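Local coordinates for aspergillopepsin-2 heavy chain (Aspergillus niger var. macrosporus, PDB 1Y43), which forms the heavy chain of an acid endopeptidase of family G1, which hydrolyses internal peptide bonds of proteins, at residues D39-Y42 with Y48-D51; W107-F112 with V119-F124; A146-I151 with T161-D166. All blocks are in the same frame, centred on the assembly; numbering follows the deposited sequence.

Contact 1: residues D39-Y42 with Y48-D51; sequences DAWY and YAYD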
loop_
_atom_site.group_PDB
_atom_site.type_symbol
_atom_site.label_atom_id
_atom_site.label_comp_id
_atom_site.label_asym_id
_atom_site.label_seq_id
_atom_site.Cartn_x
_atom_site.Cartn_y
_atom_site.Cartn_z
ATOM N N ASP B 39 -10.078 -2.449 -7.555
ATOM C CA ASP B 39 -9.127 -2.623 -8.644
ATOM C C ASP B 39 -7.709 -2.786 -8.106
ATOM O O ASP B 39 -7.416 -2.350 -6.989
ATOM C CB ASP B 39 -9.222 -1.470 -9.662
ATOM C CG ASP B 39 -8.402 -0.247 -9.282
ATOM O OD1 ASP B 39 -8.103 -0.039 -8.090
ATOM O OD2 ASP B 39 -8.051 0.533 -10.198
ATOM N N ALA B 40 -6.849 -3.450 -8.867
ATOM C CA ALA B 40 -5.458 -3.633 -8.469
ATOM C C ALA B 40 -4.628 -2.750 -9.396
ATOM O O ALA B 40 -4.967 -2.588 -10.571
ATOM C CB ALA B 40 -5.055 -5.101 -8.596
ATOM N N TRP B 41 -3.520 -2.223 -8.891
ATOM C CA TRP B 41 -2.685 -1.320 -9.675
ATOM C C TRP B 41 -1.217 -1.382 -9.264
ATOM O O TRP B 41 -0.881 -1.952 -8.218
ATOM C CB TRP B 41 -3.188 0.120 -9.472
ATOM C CG TRP B 41 -3.311 0.518 -8.004
ATOM C CD1 TRP B 41 -4.422 0.394 -7.212
ATOM C CD2 TRP B 41 -2.260 0.995 -7.143
ATOM N NE1 TRP B 41 -4.122 0.749 -5.913
ATOM C CE2 TRP B 41 -2.805 1.120 -5.842
ATOM C CE3 TRP B 41 -0.907 1.320 -7.341
ATOM C CZ2 TRP B 41 -2.050 1.550 -4.750
ATOM C CZ3 TRP B 41 -0.156 1.749 -6.249
ATOM C CH2 TRP B 41 -0.734 1.858 -4.970
ATOM N N TYR B 42 -0.346 -0.803 -10.092
ATOM C CA TYR B 42 1.085 -0.730 -9.786
ATOM C C TYR B 42 1.549 0.673 -10.148
ATOM O O TYR B 42 0.909 1.357 -10.954
ATOM C CB TYR B 42 1.914 -1.753 -10.576
ATOM C CG TYR B 42 1.850 -1.584 -12.077
ATOM C CD1 TYR B 42 2.689 -0.682 -12.740
ATOM C CD2 TYR B 42 0.930 -2.317 -12.830
ATOM C CE1 TYR B 42 2.609 -0.517 -14.117
ATOM C CE2 TYR B 42 0.837 -2.168 -14.205
ATOM C CZ TYR B 42 1.680 -1.265 -14.841
ATOM O OH TYR B 42 1.582 -1.117 -16.205
ATOM N N TYR B 48 2.954 7.491 -13.691
ATOM C CA TYR B 48 1.558 7.289 -13.313
ATOM C C TYR B 48 1.298 5.888 -12.785
ATOM O O TYR B 48 2.067 4.966 -13.050
ATOM C CB TYR B 48 0.656 7.442 -14.547
ATOM C CG TYR B 48 0.750 8.782 -15.241
ATOM C CD1 TYR B 48 0.056 9.882 -14.751
ATOM C CD2 TYR B 48 1.529 8.946 -16.392
ATOM C CE1 TYR B 48 0.127 11.119 -15.384
ATOM C CE2 TYR B 48 1.611 10.186 -17.035
ATOM C CZ TYR B 48 0.905 11.267 -16.523
ATOM O OH TYR B 48 0.982 12.504 -17.136
ATOM N N ALA B 49 0.195 5.744 -12.059
ATOM C CA ALA B 49 -0.239 4.438 -11.572
ATOM C C ALA B 49 -1.009 3.833 -12.757
ATOM O O ALA B 49 -1.659 4.564 -13.514
ATOM C CB ALA B 49 -1.164 4.580 -10.374
ATOM N N TYR B 50 -0.876 2.528 -12.960
ATOM C CA TYR B 50 -1.573 1.837 -14.043
ATOM C C TYR B 50 -2.322 0.663 -13.428
ATOM O O TYR B 50 -1.880 0.085 -12.435
ATOM C CB TYR B 50 -0.595 1.351 -15.128
ATOM C CG TYR B 50 0.155 2.466 -15.833
ATOM C CD1 TYR B 50 -0.452 3.199 -16.854
ATOM C CD2 TYR B 50 1.467 2.793 -15.476
ATOM C CE1 TYR B 50 0.228 4.230 -17.501
ATOM C CE2 TYR B 50 2.155 3.821 -16.123
ATOM C CZ TYR B 50 1.527 4.539 -17.131
ATOM O OH TYR B 50 2.181 5.572 -17.766
ATOM N N ASP B 51 -3.484 0.345 -13.980
ATOM C CA ASP B 51 -4.274 -0.762 -13.461
ATOM C C ASP B 51 -3.892 -2.098 -14.061
ATOM O O ASP B 51 -3.451 -2.172 -15.213
ATOM C CB ASP B 51 -5.765 -0.574 -13.755
ATOM C CG ASP B 51 -6.317 0.710 -13.209
ATOM O OD1 ASP B 51 -5.887 1.158 -12.124
ATOM O OD2 ASP B 51 -7.191 1.276 -13.883
#

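Contact 2: residues W107-F112 with V119-F124; sequences WIVEDF and VAFADF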
loop_
_atom_site.group_PDB
_atom_site.type_symbol
_atom_site.label_atom_id
_atom_site.label_comp_id
_atom_site.label_asym_id
_atom_site.label_seq_id
_atom_site.Cartn_x
_atom_site.Cartn_y
_atom_site.Cartn_z
ATOM N N TRP B 107 3.885 -0.583 4.668
ATOM C CA TRP B 107 2.581 -1.238 4.534
ATOM C C TRP B 107 1.642 -0.078 4.839
ATOM O O TRP B 107 1.556 0.372 5.989
ATOM C CB TRP B 107 2.438 -2.351 5.579
ATOM C CG TRP B 107 3.471 -3.438 5.423
ATOM C CD1 TRP B 107 3.359 -4.573 4.673
ATOM C CD2 TRP B 107 4.787 -3.456 6.006
ATOM N NE1 TRP B 107 4.537 -5.294 4.756
ATOM C CE2 TRP B 107 5.416 -4.643 5.560
ATOM C CE3 TRP B 107 5.482 -2.587 6.857
ATOM C CZ2 TRP B 107 6.732 -4.975 5.941
ATOM C CZ3 TRP B 107 6.787 -2.921 7.232
ATOM C CH2 TRP B 107 7.393 -4.106 6.771
ATOM N N ILE B 108 0.913 0.385 3.822
ATOM C CA ILE B 108 0.101 1.591 3.961
ATOM C C ILE B 108 -1.344 1.545 3.457
ATOM O O ILE B 108 -1.655 0.830 2.511
ATOM C CB ILE B 108 0.812 2.743 3.149
ATOM C CG1 ILE B 108 2.243 2.985 3.663
ATOM C CG2 ILE B 108 -0.001 4.035 3.152
ATOM C CD1 ILE B 108 2.324 3.609 5.055
ATOM N N VAL B 109 -2.219 2.262 4.175
ATOM C CA VAL B 109 -3.602 2.477 3.768
ATOM C C VAL B 109 -3.580 3.998 3.512
ATOM O O VAL B 109 -3.235 4.797 4.393
ATOM C CB VAL B 109 -4.634 2.097 4.851
ATOM C CG1 VAL B 109 -6.019 2.546 4.420
ATOM C CG2 VAL B 109 -4.643 0.587 5.059
ATOM N N GLU B 110 -3.919 4.392 2.296
ATOM C CA GLU B 110 -3.837 5.789 1.908
ATOM C C GLU B 110 -5.110 6.454 1.419
ATOM O O GLU B 110 -6.001 5.805 0.856
ATOM C CB GLU B 110 -2.774 5.916 0.810
ATOM C CG GLU B 110 -2.662 7.296 0.175
ATOM C CD GLU B 110 -1.587 7.392 -0.902
ATOM O OE1 GLU B 110 -0.839 6.424 -1.131
ATOM O OE2 GLU B 110 -1.489 8.461 -1.524
ATOM N N ASP B 111 -5.186 7.760 1.669
ATOM C CA ASP B 111 -6.274 8.576 1.158
ATOM C C ASP B 111 -5.550 9.241 -0.025
ATOM O O ASP B 111 -4.764 10.171 0.158
ATOM C CB ASP B 111 -6.713 9.626 2.191
ATOM C CG ASP B 111 -7.900 10.456 1.705
ATOM O OD1 ASP B 111 -8.359 10.230 0.565
ATOM O OD2 ASP B 111 -8.377 11.329 2.449
ATOM N N PHE B 112 -5.754 8.709 -1.226
ATOM C CA PHE B 112 -5.063 9.215 -2.410
ATOM C C PHE B 112 -5.619 10.504 -3.023
ATOM O O PHE B 112 -6.759 10.882 -2.776
ATOM C CB PHE B 112 -4.941 8.099 -3.457
ATOM C CG PHE B 112 -6.255 7.501 -3.897
ATOM C CD1 PHE B 112 -6.968 8.073 -4.943
ATOM C CD2 PHE B 112 -6.766 6.348 -3.286
ATOM C CE1 PHE B 112 -8.156 7.507 -5.398
ATOM C CE2 PHE B 112 -7.954 5.772 -3.733
ATOM C CZ PHE B 112 -8.656 6.355 -4.790
ATOM N N VAL B 119 -9.179 12.204 -2.270
ATOM C CA VAL B 119 -10.484 11.592 -2.459
ATOM C C VAL B 119 -11.189 11.478 -1.093
ATOM O O VAL B 119 -10.536 11.376 -0.051
ATOM C CB VAL B 119 -10.339 10.185 -3.136
ATOM C CG1 VAL B 119 -9.703 9.178 -2.198
ATOM C CG2 VAL B 119 -11.671 9.696 -3.670
ATOM N N ALA B 120 -12.513 11.601 -1.086
ATOM C CA ALA B 120 -13.268 11.473 0.162
ATOM C C ALA B 120 -12.878 10.100 0.684
ATOM O O ALA B 120 -12.898 9.114 -0.070
ATOM C CB ALA B 120 -14.762 11.549 -0.107
ATOM N N PHE B 121 -12.492 10.054 1.953
ATOM C CA PHE B 121 -11.999 8.838 2.589
ATOM C C PHE B 121 -13.069 7.847 3.055
ATOM O O PHE B 121 -13.899 8.159 3.901
ATOM C CB PHE B 121 -11.100 9.260 3.744
ATOM C CG PHE B 121 -10.118 8.220 4.165
ATOM C CD1 PHE B 121 -9.373 7.503 3.227
ATOM C CD2 PHE B 121 -9.905 7.987 5.513
ATOM C CE1 PHE B 121 -8.416 6.561 3.643
ATOM C CE2 PHE B 121 -8.962 7.054 5.944
ATOM C CZ PHE B 121 -8.213 6.339 5.011
ATOM N N ALA B 122 -13.019 6.635 2.506
ATOM C CA ALA B 122 -13.983 5.589 2.836
ATOM C C ALA B 122 -13.784 4.943 4.215
ATOM O O ALA B 122 -12.665 4.856 4.721
ATOM C CB ALA B 122 -13.951 4.505 1.763
ATOM N N ASP B 123 -14.889 4.512 4.822
ATOM C CA ASP B 123 -14.824 3.782 6.090
ATOM C C ASP B 123 -14.650 2.324 5.644
ATOM O O ASP B 123 -15.584 1.691 5.153
ATOM C CB ASP B 123 -16.117 3.933 6.890
ATOM C CG ASP B 123 -16.086 3.166 8.206
ATOM O OD1 ASP B 123 -15.183 2.325 8.422
ATOM O OD2 ASP B 123 -16.974 3.409 9.041
ATOM N N PHE B 124 -13.434 1.813 5.786
ATOM C CA PHE B 124 -13.095 0.445 5.391
ATOM C C PHE B 124 -13.108 -0.534 6.567
ATOM O O PHE B 124 -12.682 -1.680 6.415
ATOM C CB PHE B 124 -11.701 0.433 4.735
ATOM C CG PHE B 124 -10.649 1.145 5.550
ATOM C CD1 PHE B 124 -9.981 0.494 6.580
ATOM C CD2 PHE B 124 -10.360 2.487 5.319
ATOM C CE1 PHE B 124 -9.052 1.174 7.371
ATOM C CE2 PHE B 124 -9.434 3.166 6.107
ATOM C CZ PHE B 124 -8.781 2.508 7.127
#

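Contact 3: residues A146-I151 with T161-D166; sequences ATVMDI and TSVSGD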
loop_
_atom_site.group_PDB
_atom_site.type_symbol
_atom_site.label_atom_id
_atom_site.label_comp_id
_atom_site.label_asym_id
_atom_site.label_seq_id
_atom_site.Cartn_x
_atom_site.Cartn_y
_atom_site.Cartn_z
ATOM N N ALA B 146 9.021 -0.365 13.277
ATOM C CA ALA B 146 8.579 0.598 12.283
ATOM C C ALA B 146 7.966 1.846 12.891
ATOM O O ALA B 146 7.500 1.843 14.032
ATOM C CB ALA B 146 7.567 -0.056 11.331
ATOM N N THR B 147 8.055 2.936 12.149
ATOM C CA THR B 147 7.449 4.185 12.552
ATOM C C THR B 147 5.950 4.050 12.220
ATOM O O THR B 147 5.587 3.659 11.111
ATOM C CB THR B 147 8.062 5.342 11.747
ATOM O OG1 THR B 147 9.442 5.496 12.110
ATOM C CG2 THR B 147 7.307 6.644 12.000
ATOM N N VAL B 148 5.093 4.334 13.189
ATOM C CA VAL B 148 3.653 4.221 12.991
ATOM C C VAL B 148 3.074 5.556 12.563
ATOM O O VAL B 148 3.386 6.592 13.161
ATOM C CB VAL B 148 2.971 3.733 14.293
ATOM C CG1 VAL B 148 1.454 3.784 14.162
ATOM C CG2 VAL B 148 3.439 2.318 14.616
ATOM N N MET B 149 2.247 5.521 11.526
ATOM C CA MET B 149 1.619 6.723 10.994
ATOM C C MET B 149 0.105 6.608 10.949
ATOM O O MET B 149 -0.435 5.517 10.751
ATOM C CB MET B 149 2.109 7.008 9.568
ATOM C CG MET B 149 3.510 7.575 9.474
ATOM S SD MET B 149 3.843 8.020 7.773
ATOM C CE MET B 149 5.579 8.392 7.883
ATOM N N ASP B 150 -0.572 7.736 11.163
ATOM C CA ASP B 150 -2.025 7.791 11.087
ATOM C C ASP B 150 -2.460 9.058 10.383
ATOM O O ASP B 150 -1.725 10.039 10.349
ATOM C CB ASP B 150 -2.679 7.682 12.461
ATOM C CG ASP B 150 -2.811 6.254 12.919
ATOM O OD1 ASP B 150 -3.415 5.430 12.212
ATOM O OD2 ASP B 150 -2.270 5.936 13.975
ATOM N N ILE B 151 -3.658 9.013 9.814
ATOM C CA ILE B 151 -4.213 10.135 9.075
ATOM C C ILE B 151 -4.986 11.114 9.967
ATOM O O ILE B 151 -5.810 10.720 10.803
ATOM C CB ILE B 151 -5.130 9.648 7.915
ATOM C CG1 ILE B 151 -4.314 8.854 6.899
ATOM C CG2 ILE B 151 -5.819 10.831 7.230
ATOM C CD1 ILE B 151 -5.147 8.165 5.822
ATOM N N THR B 161 -3.510 2.977 14.100
ATOM C CA THR B 161 -2.677 1.894 13.619
ATOM C C THR B 161 -1.947 1.190 14.752
ATOM O O THR B 161 -1.509 1.828 15.708
ATOM C CB THR B 161 -1.648 2.440 12.591
ATOM O OG1 THR B 161 -2.347 2.926 11.438
ATOM C CG2 THR B 161 -0.660 1.367 12.163
ATOM N N SER B 162 -1.872 -0.129 14.662
ATOM C CA SER B 162 -1.161 -0.935 15.651
ATOM C C SER B 162 -0.311 -1.956 14.883
ATOM O O SER B 162 -0.693 -2.415 13.797
ATOM C CB SER B 162 -2.143 -1.633 16.609
ATOM O OG SER B 162 -3.078 -2.441 15.921
ATOM N N VAL B 163 0.869 -2.257 15.409
ATOM C CA VAL B 163 1.746 -3.216 14.758
ATOM C C VAL B 163 2.123 -4.325 15.728
ATOM O O VAL B 163 1.987 -4.171 16.946
ATOM C CB VAL B 163 3.049 -2.540 14.213
ATOM C CG1 VAL B 163 2.700 -1.430 13.231
ATOM C CG2 VAL B 163 3.893 -1.992 15.349
ATOM N N SER B 164 2.497 -5.472 15.181
ATOM C CA SER B 164 2.938 -6.595 15.996
ATOM C C SER B 164 4.262 -7.022 15.353
ATOM O O SER B 164 4.804 -6.310 14.481
ATOM C CB SER B 164 1.905 -7.737 15.970
ATOM O OG SER B 164 1.920 -8.437 14.737
ATOM N N GLY B 165 4.773 -8.188 15.737
ATOM C CA GLY B 165 6.015 -8.658 15.160
ATOM C C GLY B 165 5.892 -9.094 13.709
ATOM O O GLY B 165 6.901 -9.186 13.004
ATOM N N ASP B 166 4.673 -9.353 13.244
ATOM C CA ASP B 166 4.490 -9.792 11.860
ATOM C C ASP B 166 3.250 -9.227 11.160
ATOM O O ASP B 166 2.867 -9.708 10.089
ATOM C CB ASP B 166 4.483 -11.332 11.788
ATOM C CG ASP B 166 3.457 -11.972 12.726
ATOM O OD1 ASP B 166 2.382 -11.387 12.969
ATOM O OD2 ASP B 166 3.725 -13.085 13.215
#

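Contact 1: residues D39-Y42 with Y48-D51
Y42 and Y50 form an antiparallel hydrogen-bonded pair in the hairpin of strands 35-45 and 50-52, with Y42 N to Y50 O and Y50 N to Y42 O both at 2.9 Å, and W41 faces D51 as the adjoining non-hydrogen-bonded pair, their CA atoms 4.1 Å apart. Two CA-H...O contacts flank these bonds; the closer runs from A49 CA to Y42 O at 3.3 Å. The phenol of Y42 has its CG set between the backbone N and carbonyl carbon (chi1 61°), which brings the ring against the backbone and CB of Y50. Y50 O sits 3.7 Å above one face of the Y42 ring, displaced toward the rim, while Y42 CZ reaches Y50 CB at 3.5 Å. The two ring planes stand 38° apart, their centroids 5.8 Å from one another. H90 stacks on the Y42 ring, and Y50 OH is hydrogen-bonded to D47 OD1. On the other face of the sheet, W41 CB approaches D51 OD1, and the indole continues away from strand 50-52 to meet W10. The side chains of D39 and D51 cross at about a right angle, with carboxylate planes 67° apart, and D39 OD2 lies 3.0 Å from D51 OD1. Two acidic oxygens at this spacing would repel if both groups were ionised, so one of the two probably holds a proton more readily than an isolated aspartate would.

Contact 2: residues W107-F112 with V119-F124
V119 CG1 is brought over the ring of F112 by two torsions of the same kind: in each residue the branch concerned lies between the backbone N and the carbonyl carbon, at chi1 69° for V119 and 58° for F112. The pair lies near the turn of the beta hairpin of strands 104-114 and 117-121, part of a large sheet in this concanavalin-clan fold. The methyl stands 3.8 Å from the F112 ring centroid and only 7° off the normal, a CH-pi contact over the middle of the face. The backbone ties the same two residues, V119 N giving a nearly straight bond to F112 O at 2.8 Å. D111 carries its carboxylate, extended away from its own backbone N, across to V119, where D111 OD1 comes to 2.5 Å from V119 O. The other oxygen, D111 OD2, is bonded to the amide NE2 of Q153, which helps fix the rotation of the group. Beside it lies the F121 ring, whose CD1 meets D111 CB obliquely at 3.6 Å; E110 O lies at the edge of that ring, near its plane, 3.8 Å from CE1.

Farther along, the two segments diverge, and side chains rather than backbone bonds bridge the gap. V109 and F124 have their CA atoms 9.8 Å apart, yet both start toward the opposite segment, and both side chains touch V170 of strand 168-172. W107 to E110 also pair antiparallel with a strand of the other protein chain, which continues the sheet across the interface. Where V109 and F124 meet, V109 CG1 occupies an off-centre CH-pi position, 4.2 Å from the F124 ring centroid, while F121 CE2 lies in plane at that ring's edge.

Contact 3: residues A146-I151 with T161-D166
D150 presents its carboxylate obliquely to T161 across the beta hairpin of strands 147-153 and 156-163, and each oxygen takes a different group of that one residue. T161 OG1 donates to D150 OD1 at 2.8 Å, approaching from above the carboxylate plane, whereas T161 N donates to the syn lone pair of D150 OD2 at 3.2 Å, a bent bond with an N-H...O angle of 139°. The threonine can offer both groups at once because its hydroxyl sits beside the backbone N, with OG1 anti to the carbonyl carbon (chi1 -65°). T159 OG1 supplies a second bond to D150 OD1, so three donors hold this buried acid. D150 OD2 also lies close to an acidic side chain of the other protein chain, an arrangement that may shift the ionisation of one of the two.

A small apolar patch continues the contact. V148 and T161 lie alongside, pointing opposite ways, with V148 CG1 3.7 Å from T161 CB and T161 CG2 slightly farther. The second branch, V148 CG2, reaches V163 CG1 at 4.1 Å.

The short strand segments run at 160° to each other. Strand 156-163 is an inner strand, S162 bonding by its backbone to T169 of strand 168-172 and T161 packing on V170. Strand 147-153 lies at the margin of this chain's sheet, but T147, M149, D150 and I151 pair antiparallel with a strand of the other protein chain, which carries the sheet across the interface.

In the fold
Contacts 1 and 2 belong to one large mixed sheet, with centres about 15 Å apart and nearest atoms about 6 Å apart, so they are joined through strands 22-32 and 4-13 rather than directly. Contact 3 lies in a separate five-stranded antiparallel sheet, its centre about 16 Å from that of contact 2 and about 25 Å from that of contact 1, on the opposite side of the chain's centre. The two sheets touch where I151 CD1 packs on F121 CZ at 3.7 Å. Sulfate ions, probably from the crystallisation liquor, lie near each contact: about 4 Å from the D39 side chain, about 6 Å from F112 and, as a separate ion, about 5 Å from M149.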